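PDB 5AHW: universal stress protein from Mycobacterium smegmatis, which binds cyclic AMP as a homodimer of the universal stress protein A family, probably linking this second messenger to mycobacterial signalling. Local coordinates for residues B[87-92]-B[103-108]; B[94-99]-B[130-135]. All blocks are in the same frame, centred on the assembly; numbering follows the deposited sequence.

Contact 1: B[87-92]-B[103-108]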
# COMPACT_ATOMS: atom_id res chain seq x y z
N GLU B 87 -13.93 -8.27 11.23
CA GLU B 87 -14.56 -9.50 10.83
C GLU B 87 -13.40 -10.47 10.66
O GLU B 87 -12.36 -10.05 10.15
CB GLU B 87 -15.26 -9.24 9.53
CG GLU B 87 -16.11 -10.37 8.97
CD GLU B 87 -16.88 -9.96 7.70
OE1 GLU B 87 -17.89 -9.24 7.86
OE2 GLU B 87 -16.47 -10.34 6.56
N GLU B 88 -13.51 -11.72 11.13
CA GLU B 88 -12.43 -12.72 10.88
C GLU B 88 -12.90 -13.71 9.77
O GLU B 88 -14.07 -14.17 9.81
CB GLU B 88 -12.11 -13.48 12.16
CG GLU B 88 -11.77 -12.68 13.39
CD GLU B 88 -11.74 -13.53 14.64
OE1 GLU B 88 -11.83 -14.74 14.52
OE2 GLU B 88 -11.63 -13.03 15.77
N ARG B 89 -12.05 -14.00 8.78
CA ARG B 89 -12.40 -14.95 7.70
C ARG B 89 -11.34 -16.06 7.54
O ARG B 89 -10.32 -15.82 6.93
CB ARG B 89 -12.49 -14.25 6.35
CG ARG B 89 -13.40 -13.05 6.28
CD ARG B 89 -14.87 -13.41 6.34
NE ARG B 89 -15.09 -14.36 5.27
CZ ARG B 89 -15.59 -14.09 4.07
NH1 ARG B 89 -16.07 -12.88 3.78
NH2 ARG B 89 -15.63 -15.08 3.18
N PRO B 90 -11.58 -17.26 8.11
CA PRO B 90 -10.73 -18.40 7.80
C PRO B 90 -11.03 -18.81 6.39
O PRO B 90 -12.14 -19.08 6.12
CB PRO B 90 -11.23 -19.48 8.76
CG PRO B 90 -12.58 -19.03 9.20
CD PRO B 90 -12.65 -17.57 9.06
N VAL B 91 -10.07 -18.83 5.49
CA VAL B 91 -10.32 -19.15 4.10
C VAL B 91 -9.55 -20.38 3.68
O VAL B 91 -8.34 -20.49 3.92
CB VAL B 91 -9.94 -17.98 3.17
CG1 VAL B 91 -10.08 -18.43 1.70
CG2 VAL B 91 -10.85 -16.83 3.46
N VAL B 92 -10.24 -21.31 3.03
CA VAL B 92 -9.61 -22.56 2.55
C VAL B 92 -8.99 -22.30 1.20
O VAL B 92 -9.65 -21.72 0.35
CB VAL B 92 -10.61 -23.68 2.40
CG1 VAL B 92 -9.91 -24.91 1.81
CG2 VAL B 92 -11.23 -23.97 3.78
N ALA B 103 -11.16 -10.23 -1.77
CA ALA B 103 -11.22 -8.81 -2.02
C ALA B 103 -12.23 -8.44 -3.12
O ALA B 103 -12.99 -7.45 -2.94
CB ALA B 103 -9.82 -8.31 -2.34
N ASP B 104 -12.25 -9.20 -4.22
CA ASP B 104 -13.31 -9.09 -5.20
C ASP B 104 -14.70 -9.32 -4.62
O ASP B 104 -15.65 -8.58 -4.96
CB ASP B 104 -13.13 -10.11 -6.33
CG ASP B 104 -12.06 -9.72 -7.29
OD1 ASP B 104 -11.51 -8.61 -7.15
OD2 ASP B 104 -11.75 -10.53 -8.19
N GLU B 105 -14.83 -10.36 -3.79
CA GLU B 105 -16.12 -10.78 -3.21
C GLU B 105 -16.66 -9.66 -2.32
O GLU B 105 -17.82 -9.38 -2.40
CB GLU B 105 -15.97 -12.10 -2.39
CG GLU B 105 -17.22 -12.66 -1.70
CD GLU B 105 -16.98 -13.21 -0.27
OE1 GLU B 105 -16.07 -14.06 -0.09
OE2 GLU B 105 -17.71 -12.80 0.68
N VAL B 106 -15.84 -9.03 -1.48
CA VAL B 106 -16.36 -8.03 -0.56
C VAL B 106 -16.21 -6.60 -1.07
O VAL B 106 -16.51 -5.63 -0.37
CB VAL B 106 -15.79 -8.22 0.84
CG1 VAL B 106 -15.98 -9.68 1.24
CG2 VAL B 106 -14.31 -7.76 0.93
N LYS B 107 -15.80 -6.48 -2.33
CA LYS B 107 -15.63 -5.18 -2.95
C LYS B 107 -14.66 -4.33 -2.13
O LYS B 107 -14.92 -3.17 -1.81
CB LYS B 107 -16.99 -4.54 -3.16
CG LYS B 107 -17.81 -5.34 -4.19
CD LYS B 107 -19.23 -4.80 -4.44
CE LYS B 107 -20.11 -5.90 -5.08
NZ LYS B 107 -21.52 -5.86 -4.57
N ALA B 108 -13.52 -4.91 -1.80
CA ALA B 108 -12.58 -4.23 -0.90
C ALA B 108 -11.98 -2.99 -1.58
O ALA B 108 -11.77 -2.99 -2.76
CB ALA B 108 -11.47 -5.16 -0.53
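In the beta-alpha-beta crossover that leaves the edge strand 86-92 of the parallel universal stress protein sheet, R89 of the strand meets E105 and V106 at the C-terminal end of helix 95-105. The charged link is a loose salt bridge: R89 NH2 donates to E105 OE1 at 3.5 Å in a weak hydrogen bond with an N-H...O angle of 158°. The two side chains come from opposite directions, and the carboxylate meets the guanidinium at its edge, OE2 in its plane and OE1 near it. R89 NH1 and E105 OE2 stand equally far apart, so the two groups meet two atoms to two, but long and twisted, with their planes 43° apart. Bends at chi2 and chi3 fold the arginine chain and help bring its head to the helix end. On the strand itself, E87 OE2 also lies at the guanidinium edge, 3.8 Å from R89 NH1, a long ion pair that completes a three-residue network; E87 OE1 has a second partner in K34. R89 also packs on I36 and L102. V106 CG1 approaches the guanidinium obliquely, 4.1 Å from R89 NH1, while its side chain packs on T6, V8 and I36 of the sheet. Beyond V106 the helix closes in a Schellman motif: K107 takes positive phi, its N bonds weakly to D104 O, and A108 N reaches A103 O at 2.8 Å.

Contact 2: B[94-99]-B[130-135]. With CMP (adenosine-3',5'-cyclic-monophosphate), chain K; SO4 (sulfate ion), chain L.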
# COMPACT_ATOMS: atom_id res chain seq x y z
N ALA B 94 -5.05 -21.24 -1.12
CA ALA B 94 -3.68 -20.78 -1.11
C ALA B 94 -3.77 -19.29 -0.81
O ALA B 94 -4.81 -18.68 -1.01
CB ALA B 94 -2.99 -21.07 -2.43
N PRO B 95 -2.67 -18.69 -0.30
CA PRO B 95 -2.81 -17.36 0.16
C PRO B 95 -3.18 -16.37 -0.95
O PRO B 95 -4.04 -15.48 -0.70
CB PRO B 95 -1.42 -17.02 0.73
CG PRO B 95 -0.77 -18.32 0.97
CD PRO B 95 -1.42 -19.34 0.13
N VAL B 96 -2.51 -16.44 -2.11
CA VAL B 96 -2.74 -15.41 -3.11
C VAL B 96 -4.22 -15.39 -3.61
O VAL B 96 -4.95 -14.32 -3.65
CB VAL B 96 -1.75 -15.55 -4.30
CG1 VAL B 96 -2.08 -14.52 -5.37
CG2 VAL B 96 -0.34 -15.33 -3.81
N ASP B 97 -4.64 -16.58 -4.01
CA ASP B 97 -6.01 -16.84 -4.43
C ASP B 97 -6.97 -16.40 -3.33
O ASP B 97 -7.96 -15.73 -3.59
CB ASP B 97 -6.22 -18.39 -4.66
CG ASP B 97 -5.53 -18.97 -5.99
OD1 ASP B 97 -5.09 -18.21 -6.90
OD2 ASP B 97 -5.48 -20.21 -6.14
N ALA B 98 -6.73 -16.81 -2.10
CA ALA B 98 -7.73 -16.51 -1.08
C ALA B 98 -7.87 -14.99 -0.88
O ALA B 98 -8.98 -14.49 -0.80
CB ALA B 98 -7.38 -17.21 0.24
N LEU B 99 -6.76 -14.25 -0.89
CA LEU B 99 -6.80 -12.80 -0.60
C LEU B 99 -7.40 -12.02 -1.78
O LEU B 99 -8.31 -11.20 -1.59
CB LEU B 99 -5.44 -12.22 -0.24
CG LEU B 99 -4.90 -12.75 1.07
CD1 LEU B 99 -3.41 -12.45 1.24
CD2 LEU B 99 -5.65 -12.15 2.23
N PRO B 130 3.20 -11.29 -1.39
CA PRO B 130 2.96 -9.89 -1.71
C PRO B 130 3.09 -9.52 -3.18
O PRO B 130 2.33 -8.71 -3.64
CB PRO B 130 4.04 -9.14 -0.92
CG PRO B 130 4.89 -10.17 -0.28
CD PRO B 130 4.11 -11.43 -0.23
N ALA B 131 4.12 -10.01 -3.89
CA ALA B 131 4.28 -9.67 -5.27
C ALA B 131 3.10 -10.18 -6.11
O ALA B 131 2.64 -9.49 -7.02
CB ALA B 131 5.55 -10.27 -5.78
N ASN B 132 2.63 -11.40 -5.83
CA ASN B 132 1.61 -11.98 -6.70
C ASN B 132 0.28 -11.30 -6.38
O ASN B 132 -0.56 -11.10 -7.26
CB ASN B 132 1.47 -13.50 -6.51
CG ASN B 132 2.68 -14.31 -6.94
OD1 ASN B 132 3.73 -13.82 -7.34
ND2 ASN B 132 2.48 -15.62 -6.95
N VAL B 133 0.05 -11.00 -5.12
CA VAL B 133 -1.12 -10.20 -4.76
C VAL B 133 -1.13 -8.84 -5.47
O VAL B 133 -2.15 -8.41 -6.03
CB VAL B 133 -1.18 -10.02 -3.23
CG1 VAL B 133 -2.17 -8.98 -2.81
CG2 VAL B 133 -1.64 -11.30 -2.57
N ALA B 134 0.03 -8.18 -5.47
CA ALA B 134 0.14 -6.86 -6.12
C ALA B 134 -0.14 -7.04 -7.58
O ALA B 134 -0.86 -6.24 -8.17
CB ALA B 134 1.56 -6.26 -5.89
N ARG B 135 0.38 -8.12 -8.21
CA ARG B 135 0.15 -8.18 -9.62
C ARG B 135 -1.27 -8.52 -9.96
O ARG B 135 -1.76 -8.13 -11.02
CB ARG B 135 1.10 -9.11 -10.36
CG ARG B 135 2.58 -8.69 -10.44
CD ARG B 135 3.35 -9.59 -11.38
NE ARG B 135 3.54 -10.80 -10.65
CZ ARG B 135 4.60 -11.03 -9.86
NH1 ARG B 135 5.63 -10.21 -9.86
NH2 ARG B 135 4.64 -12.10 -9.15
P CMP K . 4.24 -10.86 6.14
O1P CMP K . 4.69 -9.62 6.89
O2P CMP K . 4.58 -12.06 6.90
O5' CMP K . 4.70 -10.93 4.64
C5' CMP K . 4.08 -11.71 3.59
C4' CMP K . 2.60 -11.52 3.74
O4' CMP K . 1.82 -12.37 2.92
C3' CMP K . 2.09 -11.81 5.11
O3' CMP K . 2.62 -10.83 6.00
C2' CMP K . 0.57 -11.84 4.89
O2' CMP K . -0.02 -10.54 4.78
C1' CMP K . 0.54 -12.54 3.53
N9 CMP K . 0.29 -13.98 3.79
C8 CMP K . 1.19 -14.97 3.79
N7 CMP K . 0.62 -16.14 4.14
C5 CMP K . -0.65 -15.90 4.34
C6 CMP K . -1.84 -16.70 4.69
N6 CMP K . -1.72 -18.00 4.89
N1 CMP K . -3.03 -16.08 4.80
C2 CMP K . -3.17 -14.76 4.61
N3 CMP K . -2.13 -13.96 4.30
C4 CMP K . -0.88 -14.47 4.15
S SO4 L . 1.35 -13.91 -11.83
O1 SO4 L . -0.13 -13.79 -12.11
O2 SO4 L . 1.58 -13.19 -10.50
O3 SO4 L . 2.06 -13.24 -12.95
O4 SO4 L . 1.77 -15.22 -11.38
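V96 and L99, on the first turns of helix 95-105, pack against N132 and V133 of helix 129-136, two helices of the Rossmann-like universal stress protein fold, beside its cyclic AMP pocket. V96 crosses N132 at about a right angle: its two methyls spread over the asparagine's CB, with CG2 the nearer at 3.7 Å. With CG1 anti to the backbone N (chi1 176°), that methyl also faces V133, 4.3 Å from its CG2. The same V133 CG2 meets L99 CD1 at 4.4 Å, so one methyl serves both residues of the opposing helix. The segment axes stay 9.4 Å apart at their closest and cross at -37°, and the contact between them is modest.

On the pocket side, L99 CD1 reaches N3 of cyclic AMP at 3.6 Å, and P95 CB lies against the face of the adenine, 3.9 Å from C5. L99 and P95 come from the same side of the base. P130, on the other helix, sets its CD 3.8 Å from C5' of the ligand, so both helices line the nucleotide. Further out, L99 rests on A38 and V113, and V133 on L111, which places both helices on the sheet; A134 packs on L118 of the second subunit. At the outer end, a sulfate probably taken from the crystallisation liquor is held by R136 and by R135, whose guanidinium has A131 O over one face and whose NE donates to sulfate O2 at 3.1 Å, nearly straight at 167°.

How the contacts relate
Of the elements involved, strand 86-92 comes first along the chain from the N terminus and runs into helix 95-105, whose far end returns to the strand at contact 1, closing a loop that spans ten residues, mostly helical. Contact 2 starts inside that loop, on the opening turns of the same helix, and ends well beyond it at 130-135, after strand 110-114 and helix 121-126; its loop spans thirty residues. The two contacts therefore cross along the chain. Helix 95-105 is thus tied to the edge strand at its C-terminal end and to helix 129-136 at its N-terminal end. The two also touch directly, V91 CG1 lying 3.3 Å from A98 CB.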